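Local coordinates for protein alpha-tubulin N-acetyltransferase (Danio rerio, PDB 4H6U) that transfers an acetyl group from acetyl coenzyme A to alpha-tubulin and belongs to the GNAT acetyltransferase superfamily, at residues H75-K80 and L95-K100; L105-A110 and N173-V178; L117-F122 and M152-P157. The protein carries 1 engineered substitution. All blocks are in the same frame, centred on the assembly; numbering follows the deposited sequence.

Contact 1 (H75-K80 and L95-K100). With K (potassium ion), chain D; PO4 (phosphate ion), chain E.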
loop_
_atom_site.group_PDB
_atom_site.type_symbol
_atom_site.label_atom_id
_atom_site.label_comp_id
_atom_site.label_asym_id
_atom_site.label_seq_id
_atom_site.Cartn_x
_atom_site.Cartn_y
_atom_site.Cartn_z
ATOM N N HIS A 75 0.198 6.917 1.201
ATOM C CA HIS A 75 0.389 7.455 -0.133
ATOM C C HIS A 75 1.710 6.912 -0.717
ATOM O O HIS A 75 2.771 7.065 -0.126
ATOM C CB HIS A 75 0.398 8.996 -0.081
ATOM C CG HIS A 75 0.071 9.641 -1.391
ATOM N ND1 HIS A 75 -0.720 10.771 -1.486
ATOM C CD2 HIS A 75 0.426 9.320 -2.663
ATOM C CE1 HIS A 75 -0.856 11.103 -2.761
ATOM N NE2 HIS A 75 -0.163 10.248 -3.494
ATOM N N LEU A 76 1.609 6.224 -1.848
ATOM C CA LEU A 76 2.767 5.679 -2.517
ATOM C C LEU A 76 3.107 6.521 -3.741
ATOM O O LEU A 76 2.247 6.710 -4.623
ATOM C CB LEU A 76 2.474 4.253 -2.945
ATOM C CG LEU A 76 3.612 3.535 -3.668
ATOM C CD1 LEU A 76 4.882 3.480 -2.816
ATOM C CD2 LEU A 76 3.137 2.122 -4.014
ATOM N N TYR A 77 4.336 7.031 -3.789
ATOM C CA TYR A 77 4.807 7.778 -4.969
ATOM C C TYR A 77 5.821 6.961 -5.769
ATOM O O TYR A 77 6.819 6.440 -5.239
ATOM C CB TYR A 77 5.461 9.121 -4.571
ATOM C CG TYR A 77 4.600 10.015 -3.715
ATOM C CD1 TYR A 77 3.829 11.014 -4.289
ATOM C CD2 TYR A 77 4.529 9.844 -2.337
ATOM C CE1 TYR A 77 3.018 11.828 -3.515
ATOM C CE2 TYR A 77 3.716 10.653 -1.559
ATOM C CZ TYR A 77 2.961 11.635 -2.150
ATOM O OH TYR A 77 2.166 12.440 -1.375
ATOM N N LEU A 78 5.562 6.904 -7.068
ATOM C CA LEU A 78 6.450 6.228 -8.006
ATOM C C LEU A 78 7.000 7.265 -8.985
ATOM O O LEU A 78 6.250 8.091 -9.526
ATOM C CB LEU A 78 5.706 5.148 -8.782
ATOM C CG LEU A 78 4.913 4.102 -7.973
ATOM C CD1 LEU A 78 4.340 3.075 -8.909
ATOM C CD2 LEU A 78 5.779 3.425 -6.951
ATOM N N LEU A 79 8.310 7.193 -9.200
ATOM C CA LEU A 79 9.033 8.060 -10.111
ATOM C C LEU A 79 9.325 7.290 -11.388
ATOM O O LEU A 79 10.021 6.263 -11.336
ATOM C CB LEU A 79 10.339 8.558 -9.463
ATOM C CG LEU A 79 11.135 9.657 -10.190
ATOM C CD1 LEU A 79 10.357 10.979 -10.384
ATOM C CD2 LEU A 79 12.429 9.894 -9.417
ATOM N N LYS A 80 8.770 7.784 -12.503
ATOM C CA LYS A 80 8.860 7.157 -13.842
ATOM C C LYS A 80 9.988 7.837 -14.636
ATOM O O LYS A 80 9.978 9.067 -14.818
ATOM C CB LYS A 80 7.482 7.271 -14.595
ATOM C CG LYS A 80 7.323 6.599 -16.033
ATOM C CD LYS A 80 5.834 6.136 -16.437
ATOM C CE LYS A 80 4.784 7.256 -16.659
ATOM N NZ LYS A 80 5.035 8.111 -17.868
ATOM N N LEU A 95 8.412 5.919 -2.917
ATOM C CA LEU A 95 8.401 6.549 -1.629
ATOM C C LEU A 95 6.994 6.394 -1.090
ATOM O O LEU A 95 6.003 6.792 -1.728
ATOM C CB LEU A 95 8.776 8.023 -1.757
ATOM C CG LEU A 95 8.624 8.949 -0.570
ATOM C CD1 LEU A 95 9.582 8.466 0.505
ATOM C CD2 LEU A 95 8.928 10.440 -0.956
ATOM N N LYS A 96 6.914 5.859 0.113
ATOM C CA LYS A 96 5.620 5.650 0.747
ATOM C C LYS A 96 5.546 6.419 2.066
ATOM O O LYS A 96 6.448 6.344 2.923
ATOM C CB LYS A 96 5.414 4.152 0.996
ATOM C CG LYS A 96 4.018 3.750 1.501
ATOM C CD LYS A 96 4.020 2.241 1.754
ATOM C CE LYS A 96 2.821 1.710 2.440
ATOM N NZ LYS A 96 2.931 0.218 2.470
ATOM N N VAL A 97 4.505 7.227 2.196
ATOM C CA VAL A 97 4.284 7.948 3.434
ATOM C C VAL A 97 2.933 7.653 3.957
ATOM O O VAL A 97 2.074 7.151 3.225
ATOM C CB VAL A 97 4.407 9.473 3.273
ATOM C CG1 VAL A 97 5.810 9.842 2.896
ATOM C CG2 VAL A 97 3.399 9.967 2.254
ATOM N N GLY A 98 2.744 7.970 5.233
ATOM C CA GLY A 98 1.449 7.816 5.831
ATOM C C GLY A 98 1.465 8.369 7.231
ATOM O O GLY A 98 2.513 8.411 7.894
ATOM N N TYR A 99 0.272 8.756 7.680
ATOM C CA TYR A 99 0.042 9.190 9.062
ATOM C C TYR A 99 -0.045 7.972 9.968
ATOM O O TYR A 99 -0.654 6.969 9.627
ATOM C CB TYR A 99 -1.234 10.061 9.189
ATOM C CG TYR A 99 -1.119 11.386 8.460
ATOM C CD1 TYR A 99 -0.388 12.442 9.008
ATOM C CD2 TYR A 99 -1.717 11.575 7.228
ATOM C CE1 TYR A 99 -0.252 13.633 8.345
ATOM C CE2 TYR A 99 -1.589 12.773 6.548
ATOM C CZ TYR A 99 -0.865 13.800 7.105
ATOM O OH TYR A 99 -0.754 14.982 6.412
ATOM N N LYS A 100 0.585 8.087 11.126
ATOM C CA LYS A 100 0.638 7.023 12.111
ATOM C C LYS A 100 0.514 7.649 13.504
ATOM O O LYS A 100 1.130 8.675 13.787
ATOM C CB LYS A 100 1.984 6.309 12.014
ATOM C CG LYS A 100 1.959 4.794 11.949
ATOM C CD LYS A 100 1.596 4.246 10.581
ATOM C CE LYS A 100 1.646 2.738 10.670
ATOM N NZ LYS A 100 1.208 2.028 9.444
HETATM K K K D . 2.874 9.477 -18.168
HETATM P P PO4 E . -0.413 -0.377 3.156
HETATM O O1 PO4 E . -0.299 -1.420 2.070
HETATM O O2 PO4 E . -1.497 -0.734 4.154
HETATM O O3 PO4 E . 0.853 -0.294 3.977
HETATM O O4 PO4 E . -0.696 0.934 2.445
#
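The beta hairpin of strands 75-81 and 90-99 joins His75, Leu76 and Tyr77 to Val97, Lys96 and Leu95 in antiparallel register, the segment axes 4.7 Å apart. His75 and Val97 form one hydrogen-bonded pair and Tyr77 and Leu95 the next, each closed by a backbone bond in both directions; the one from Tyr77 N to Leu95 O is short (2.7 Å) and almost straight at the hydrogen (176°). Between them, Leu76 and Lys96 make the non-hydrogen-bonded pair.

On the face that carries His75 and Tyr77, the two rings lie in nearly parallel planes and overlap only in part. Tyr77 OH sits above the centre of the imidazole, 3.3 Å from its plane, while His75 CD2 lies over the phenol ring nearer its rim. Tyr77 CG stands beside its backbone N (chi1 -54°). Val97 CG2 meets the edge of the phenol ring in plane, 3.9 Å from Tyr77 CE2. Ser20 bonds His75 NE2, and Leu137, Met141 and Lys145 of helix 133-145 pack on the side chain of Tyr77.

On the other face, Leu76 CD1 touches Lys96 CB at 3.9 Å as the two side chains cross. Beyond CG the lysine is fully extended, and its NZ bonds O3 of a phosphate ion, probably from the crystallisation liquor, 2.6 Å away. Lys96 and His74 of the second subunit bond the same ion. An alanine in place of Lys96 would keep the packing of CB on Leu76 but would probably leave phosphate O3 without this ammonium, the bonds from the second subunit remaining. Regular antiparallel pairing with one face against a helix is typical of the central sheet of the GNAT fold.

Contact 2 (L105-A110 and N173-V178)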
loop_
_atom_site.group_PDB
_atom_site.type_symbol
_atom_site.label_atom_id
_atom_site.label_comp_id
_atom_site.label_asym_id
_atom_site.label_seq_id
_atom_site.Cartn_x
_atom_site.Cartn_y
_atom_site.Cartn_z
ATOM N N LEU A 105 8.816 10.149 22.782
ATOM C CA LEU A 105 9.492 10.850 23.855
ATOM C C LEU A 105 10.023 12.167 23.319
ATOM O O LEU A 105 10.487 12.226 22.191
ATOM C CB LEU A 105 10.654 10.003 24.394
ATOM C CG LEU A 105 10.267 8.616 24.912
ATOM C CD1 LEU A 105 11.492 7.906 25.440
ATOM C CD2 LEU A 105 9.186 8.730 25.993
ATOM N N ASP A 106 9.944 13.236 24.094
ATOM C CA ASP A 106 10.515 14.483 23.611
ATOM C C ASP A 106 11.961 14.683 24.078
ATOM O O ASP A 106 12.616 13.730 24.445
ATOM C CB ASP A 106 9.638 15.662 23.974
ATOM C CG ASP A 106 9.596 15.926 25.438
ATOM O OD1 ASP A 106 10.583 15.654 26.152
ATOM O OD2 ASP A 106 8.578 16.491 25.868
ATOM N N GLN A 107 12.489 15.897 23.983
ATOM C CA GLN A 107 13.895 16.121 24.288
ATOM C C GLN A 107 14.223 15.926 25.750
ATOM O O GLN A 107 15.368 15.663 26.068
ATOM C CB GLN A 107 14.310 17.527 23.868
ATOM C CG GLN A 107 14.256 17.694 22.352
ATOM C CD GLN A 107 13.740 19.031 21.890
ATOM O OE1 GLN A 107 12.663 19.474 22.285
ATOM N NE2 GLN A 107 14.510 19.681 21.027
ATOM N N ARG A 108 13.252 16.106 26.639
ATOM C CA ARG A 108 13.488 15.939 28.078
ATOM C C ARG A 108 12.907 14.605 28.549
ATOM O O ARG A 108 12.861 14.332 29.739
ATOM C CB ARG A 108 12.878 17.097 28.868
ATOM N N GLY A 109 12.471 13.778 27.604
ATOM C CA GLY A 109 11.947 12.466 27.929
ATOM C C GLY A 109 10.491 12.420 28.354
ATOM O O GLY A 109 9.996 11.356 28.715
ATOM N N ALA A 110 9.786 13.548 28.285
ATOM C CA ALA A 110 8.363 13.529 28.575
ATOM C C ALA A 110 7.689 12.707 27.484
ATOM O O ALA A 110 8.090 12.717 26.301
ATOM C CB ALA A 110 7.800 14.927 28.612
ATOM N N ASN A 173 20.295 16.050 14.359
ATOM C CA ASN A 173 20.021 15.849 15.754
ATOM C C ASN A 173 18.774 15.055 15.991
ATOM O O ASN A 173 17.669 15.567 15.880
ATOM C CB ASN A 173 19.908 17.194 16.428
ATOM C CG ASN A 173 21.190 17.972 16.340
ATOM O OD1 ASN A 173 22.282 17.447 16.584
ATOM N ND2 ASN A 173 21.070 19.232 15.956
ATOM N N SER A 174 18.977 13.813 16.395
ATOM C CA SER A 174 17.878 12.898 16.641
ATOM C C SER A 174 17.476 13.002 18.100
ATOM O O SER A 174 18.298 13.235 18.972
ATOM C CB SER A 174 18.295 11.456 16.301
ATOM O OG SER A 174 17.253 10.561 16.621
ATOM N N VAL A 175 16.192 12.830 18.342
ATOM C CA VAL A 175 15.672 12.767 19.678
ATOM C C VAL A 175 15.359 11.320 19.945
ATOM O O VAL A 175 14.425 10.761 19.364
ATOM C CB VAL A 175 14.432 13.597 19.828
ATOM C CG1 VAL A 175 13.953 13.547 21.260
ATOM C CG2 VAL A 175 14.711 15.041 19.390
ATOM N N PRO A 176 16.160 10.701 20.816
ATOM C CA PRO A 176 16.108 9.251 21.033
ATOM C C PRO A 176 14.721 8.784 21.352
ATOM O O PRO A 176 14.000 9.438 22.090
ATOM C CB PRO A 176 17.030 9.030 22.229
ATOM C CG PRO A 176 17.931 10.210 22.240
ATOM C CD PRO A 176 17.127 11.359 21.708
ATOM N N GLN A 177 14.346 7.684 20.725
ATOM C CA GLN A 177 13.057 7.045 20.921
ATOM C C GLN A 177 13.260 5.598 21.281
ATOM O O GLN A 177 14.360 5.081 21.166
ATOM C CB GLN A 177 12.240 7.123 19.636
ATOM C CG GLN A 177 12.027 8.506 19.160
ATOM C CD GLN A 177 11.253 9.322 20.161
ATOM O OE1 GLN A 177 10.325 8.815 20.793
ATOM N NE2 GLN A 177 11.587 10.604 20.276
ATOM N N VAL A 178 12.201 4.930 21.709
ATOM C CA VAL A 178 12.293 3.493 21.968
ATOM C C VAL A 178 11.332 2.715 21.082
ATOM O O VAL A 178 11.234 1.509 21.186
ATOM C CB VAL A 178 12.000 3.148 23.440
ATOM C CG1 VAL A 178 13.073 3.742 24.334
ATOM C CG2 VAL A 178 10.576 3.628 23.833
HETATM O O HOH W 1 13.943 11.379 24.261
#
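Gln177 NE2 holds two carbonyl oxygens at once, Leu105 O across the contact at 2.7 Å and Val175 O of its own segment at 3.0 Å. The first bond is the better formed: Leu105 O lies only 6° out of the amide plane of Gln177 and receives the N-H on a lone pair. The second comes from above the carbonyl plane of Val175. On the other branch of the same amide, OE1 accepts Leu105 N on a lone pair, 2.8 Å away and nearly straight at the hydrogen. Both polar groups of the Leu105 backbone are thus paired with one side-chain amide, much as a neighbouring strand would pair with them, and these bonds fix which way round the amide is turned. CG of Gln177 is anti to its carbonyl carbon (chi1 -58°), and a further bend at chi2 brings CD back beside Leu105.

A water continues the link, giving one hydrogen to Asp106 O and one to Pro176 O. Next to it, Val175 CG1 presses on the backbone of the turn, 3.5 Å from Asp106 O, and CG2 meets Gln107 CG as the two side chains cross. Phe188 also packs on Asp106, Gln107 and Val175.

The turn is tied from within. Asp106 OD1 accepts Arg108 N at 2.8 Å and Ala110 N at 3.1 Å, the two donors arriving from opposite faces of the carboxylate. A separate backbone bond, Asp106 N to Ala110 O, joins the two sides of the loop. Gly109 N to Asp106 O is the bond of a type I beta turn closing the hairpin of strands 102-105 and 111-114, and the bond from Arg108 N to Asp106 OD1 makes an Asx turn within it.

Contact 3 (L117-F122 and M152-P157). Engineered in segment 117-122: Ala121 (natural residue Asp). With ACO (acetyl coenzyme *a), chain C.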
loop_
_atom_site.group_PDB
_atom_site.type_symbol
_atom_site.label_atom_id
_atom_site.label_comp_id
_atom_site.label_asym_id
_atom_site.label_seq_id
_atom_site.Cartn_x
_atom_site.Cartn_y
_atom_site.Cartn_z
ATOM N N LEU A 117 3.148 12.776 9.825
ATOM C CA LEU A 117 3.341 12.054 8.592
ATOM C C LEU A 117 4.646 11.274 8.692
ATOM O O LEU A 117 5.652 11.816 9.147
ATOM C CB LEU A 117 3.415 13.032 7.412
ATOM C CG LEU A 117 3.379 12.347 6.053
ATOM C CD1 LEU A 117 1.976 11.823 5.836
ATOM C CD2 LEU A 117 3.760 13.312 4.957
ATOM N N CYS A 118 4.625 9.997 8.331
ATOM C CA CYS A 118 5.831 9.176 8.454
ATOM C C CYS A 118 6.275 8.693 7.110
ATOM O O CYS A 118 5.454 8.403 6.232
ATOM C CB CYS A 118 5.570 7.954 9.325
ATOM S SG CYS A 118 4.962 8.330 10.926
ATOM N N VAL A 119 7.581 8.541 6.971
ATOM C CA VAL A 119 8.112 7.808 5.834
ATOM C C VAL A 119 8.153 6.339 6.198
ATOM O O VAL A 119 8.706 5.984 7.237
ATOM C CB VAL A 119 9.513 8.276 5.414
ATOM C CG1 VAL A 119 9.997 7.435 4.223
ATOM C CG2 VAL A 119 9.488 9.747 5.082
ATOM N N LEU A 120 7.510 5.509 5.378
ATOM C CA LEU A 120 7.377 4.065 5.626
ATOM C C LEU A 120 8.270 3.222 4.712
ATOM O O LEU A 120 8.654 2.120 5.063
ATOM C CB LEU A 120 5.901 3.657 5.478
ATOM C CG LEU A 120 4.957 4.463 6.389
ATOM C CD1 LEU A 120 3.486 4.221 6.140
ATOM C CD2 LEU A 120 5.277 4.169 7.812
ATOM N N ALA A 121 8.515 3.690 3.491
ATOM C CA ALA A 121 9.383 2.962 2.557
ATOM C C ALA A 121 9.955 3.941 1.549
ATOM O O ALA A 121 9.268 4.882 1.115
ATOM C CB ALA A 121 8.618 1.852 1.853
ATOM N N PHE A 122 11.216 3.732 1.208
ATOM C CA PHE A 122 11.938 4.632 0.321
ATOM C C PHE A 122 13.042 3.825 -0.400
ATOM O O PHE A 122 13.858 3.176 0.246
ATOM C CB PHE A 122 12.545 5.768 1.128
ATOM C CG PHE A 122 12.979 6.937 0.296
ATOM C CD1 PHE A 122 12.486 7.129 -0.989
ATOM C CD2 PHE A 122 13.881 7.844 0.796
ATOM C CE1 PHE A 122 12.887 8.207 -1.748
ATOM C CE2 PHE A 122 14.302 8.917 0.039
ATOM C CZ PHE A 122 13.787 9.108 -1.227
ATOM N N MET A 152 8.260 15.379 10.207
ATOM C CA MET A 152 7.818 14.008 10.025
ATOM C C MET A 152 8.650 13.032 10.837
ATOM O O MET A 152 9.693 13.380 11.360
ATOM C CB MET A 152 7.857 13.623 8.559
ATOM C CG MET A 152 9.203 13.531 7.995
ATOM S SD MET A 152 9.076 12.862 6.321
ATOM C CE MET A 152 7.809 13.880 5.667
ATOM N N ALA A 153 8.133 11.820 10.968
ATOM C CA ALA A 153 8.837 10.716 11.604
ATOM C C ALA A 153 9.302 9.678 10.564
ATOM O O ALA A 153 8.728 9.559 9.481
ATOM C CB ALA A 153 7.924 10.045 12.619
ATOM N N TYR A 154 10.374 8.966 10.886
ATOM C CA TYR A 154 10.947 8.028 9.943
ATOM C C TYR A 154 10.977 6.627 10.547
ATOM O O TYR A 154 11.582 6.380 11.590
ATOM C CB TYR A 154 12.344 8.497 9.537
ATOM C CG TYR A 154 12.303 9.859 8.879
ATOM C CD1 TYR A 154 12.163 9.987 7.497
ATOM C CD2 TYR A 154 12.342 11.029 9.644
ATOM C CE1 TYR A 154 12.116 11.252 6.892
ATOM C CE2 TYR A 154 12.286 12.285 9.054
ATOM C CZ TYR A 154 12.156 12.393 7.675
ATOM O OH TYR A 154 12.110 13.650 7.108
ATOM N N ASP A 155 10.277 5.705 9.897
ATOM C CA ASP A 155 10.134 4.360 10.427
ATOM C C ASP A 155 11.342 3.473 10.051
ATOM O O ASP A 155 11.516 3.098 8.893
ATOM C CB ASP A 155 8.869 3.783 9.853
ATOM C CG ASP A 155 8.497 2.466 10.446
ATOM O OD1 ASP A 155 9.285 1.830 11.169
ATOM O OD2 ASP A 155 7.356 2.077 10.187
ATOM N N ARG A 156 12.167 3.112 11.036
ATOM C CA ARG A 156 13.275 2.192 10.795
ATOM C C ARG A 156 14.088 2.509 9.529
ATOM O O ARG A 156 14.287 1.658 8.665
ATOM C CB ARG A 156 12.782 0.735 10.759
ATOM C CG ARG A 156 12.080 0.286 12.054
ATOM C CD ARG A 156 11.631 -1.167 11.979
ATOM N NE ARG A 156 10.562 -1.382 11.010
ATOM C CZ ARG A 156 9.273 -1.547 11.309
ATOM N NH1 ARG A 156 8.856 -1.499 12.575
ATOM N NH2 ARG A 156 8.394 -1.753 10.327
ATOM N N PRO A 157 14.617 3.724 9.435
ATOM C CA PRO A 157 15.291 4.134 8.194
ATOM C C PRO A 157 16.620 3.410 8.025
ATOM O O PRO A 157 17.366 3.245 8.999
ATOM C CB PRO A 157 15.504 5.639 8.384
ATOM C CG PRO A 157 15.517 5.841 9.883
ATOM C CD PRO A 157 14.496 4.828 10.395
HETATM N N1A ACO C . 25.980 5.201 0.754
HETATM C C2A ACO C . 25.737 6.328 1.513
HETATM N N3A ACO C . 24.853 7.273 1.273
HETATM C C4A ACO C . 24.124 7.119 0.086
HETATM C C5A ACO C . 24.292 6.035 -0.799
HETATM C C6A ACO C . 25.271 5.057 -0.403
HETATM N N6A ACO C . 25.565 3.943 -1.119
HETATM N N7A ACO C . 23.391 6.203 -1.892
HETATM C C8A ACO C . 22.724 7.393 -1.658
HETATM N N9A ACO C . 23.180 7.960 -0.452
HETATM C C1B ACO C . 22.822 9.174 0.245
HETATM C C2B ACO C . 24.012 10.087 0.500
HETATM O O2B ACO C . 23.740 11.035 1.494
HETATM C C3B ACO C . 24.012 10.824 -0.908
HETATM O O3B ACO C . 24.636 11.968 -0.897
HETATM P P3B ACO C . 26.384 11.866 -1.455
HETATM O O7A ACO C . 26.647 13.337 -1.345
HETATM O O8A ACO C . 26.926 10.986 -0.355
HETATM O O9A ACO C . 26.270 11.255 -2.815
HETATM C C4B ACO C . 22.541 11.015 -1.152
HETATM O O4B ACO C . 21.871 9.883 -0.515
HETATM C C5B ACO C . 22.293 11.088 -2.659
HETATM O O5B ACO C . 21.175 11.815 -3.001
HETATM P P1A ACO C . 20.142 11.147 -4.124
HETATM O O1A ACO C . 19.077 12.173 -4.276
HETATM O O2A ACO C . 20.928 10.584 -5.291
HETATM O O3A ACO C . 19.459 9.869 -3.308
HETATM P P2A ACO C . 19.183 8.484 -3.987
HETATM O O4A ACO C . 18.306 8.554 -5.190
HETATM O O5A ACO C . 20.307 7.510 -3.941
HETATM O O6A ACO C . 17.940 7.793 -2.832
HETATM C CBP ACO C . 17.782 6.316 -0.995
HETATM C CCP ACO C . 18.226 7.688 -1.489
HETATM C CDP ACO C . 18.096 6.108 0.495
HETATM C CEP ACO C . 16.260 6.113 -1.269
HETATM C CAP ACO C . 18.566 5.287 -1.871
HETATM O OAP ACO C . 19.970 5.351 -1.736
HETATM C C9P ACO C . 17.985 3.845 -1.776
HETATM O O9P ACO C . 16.957 3.606 -2.365
HETATM N N8P ACO C . 18.388 2.752 -1.085
HETATM C C7P ACO C . 19.469 2.517 -0.255
HETATM C C6P ACO C . 19.223 1.227 0.675
HETATM C C5P ACO C . 17.775 0.999 1.264
HETATM O O5P ACO C . 17.332 -0.142 1.469
HETATM N N4P ACO C . 16.963 2.141 1.577
HETATM C C3P ACO C . 15.561 2.114 2.180
HETATM C C2P ACO C . 15.114 3.291 3.149
HETATM S S1P ACO C . 14.481 2.936 4.965
HETATM C C ACO C . 12.709 3.228 4.925
HETATM O O ACO C . 12.187 3.157 3.876
HETATM C CH3 ACO C . 12.154 4.230 5.911
#
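The ring of Tyr154 is met obliquely by Val119 CG2, 3.5 Å from CE1, and its OH is bonded to Pro149 O. Phe122 has the pantetheine methyl CEP of acetyl coenzyme A over the centre of one ring face, 3.5 Å above the plane, and makes edge-to-face contacts with Phe161 and Phe164. The third flat group, the guanidinium of Arg156, carries Asp155 OD1 over its centre; this is a contact of charges, with no N-H aimed at the oxygen.

Between the strands, three bonds keep a parallel register: Ala153 N to Leu117 O, Val119 N to Ala153 O at 2.9 Å, and Asp155 N to Val119 O. Val119 CG2 touches Met152 SD at 3.4 Å, while Cys118 SG rests on Ala153 CB.

Past Asp155 the bonding between the segments stops. A classic beta bulge places Leu120 and Ala121, the latter an engineered replacement of aspartate, opposite Lys96, and the acetyl group lies close by: its CH3 is 3.3 Å from Asp155 O. The chemistry implies a pairing held by three backbone bonds and apolar side chains up to Asp155, beyond which the strands splay and admit the acetyl thioester, as in the V-shaped opening of the GNAT fold.

In the fold
Contacts 1 and 3 share the mixed six-stranded sheet, their centres about 10 Å apart. Strands 90-99 and 117-124 are neighbours in it, so the hairpin of contact 1 lies beside the beta-alpha-beta unit of contact 3, whose helix 133-145 packs against side chains of both; the outlying hairpin 102-114 comes between them in sequence. Contact 2 lies at the periphery, its centre about 26 Å from that of contact 1 and 16 Å from that of contact 3, and touches neither. Along the chain, contact 1 closes first; contact 3 is nested inside the loop closed by contact 2. One sheet therefore carries both the hairpin and the strands that hold acetyl coenzyme A.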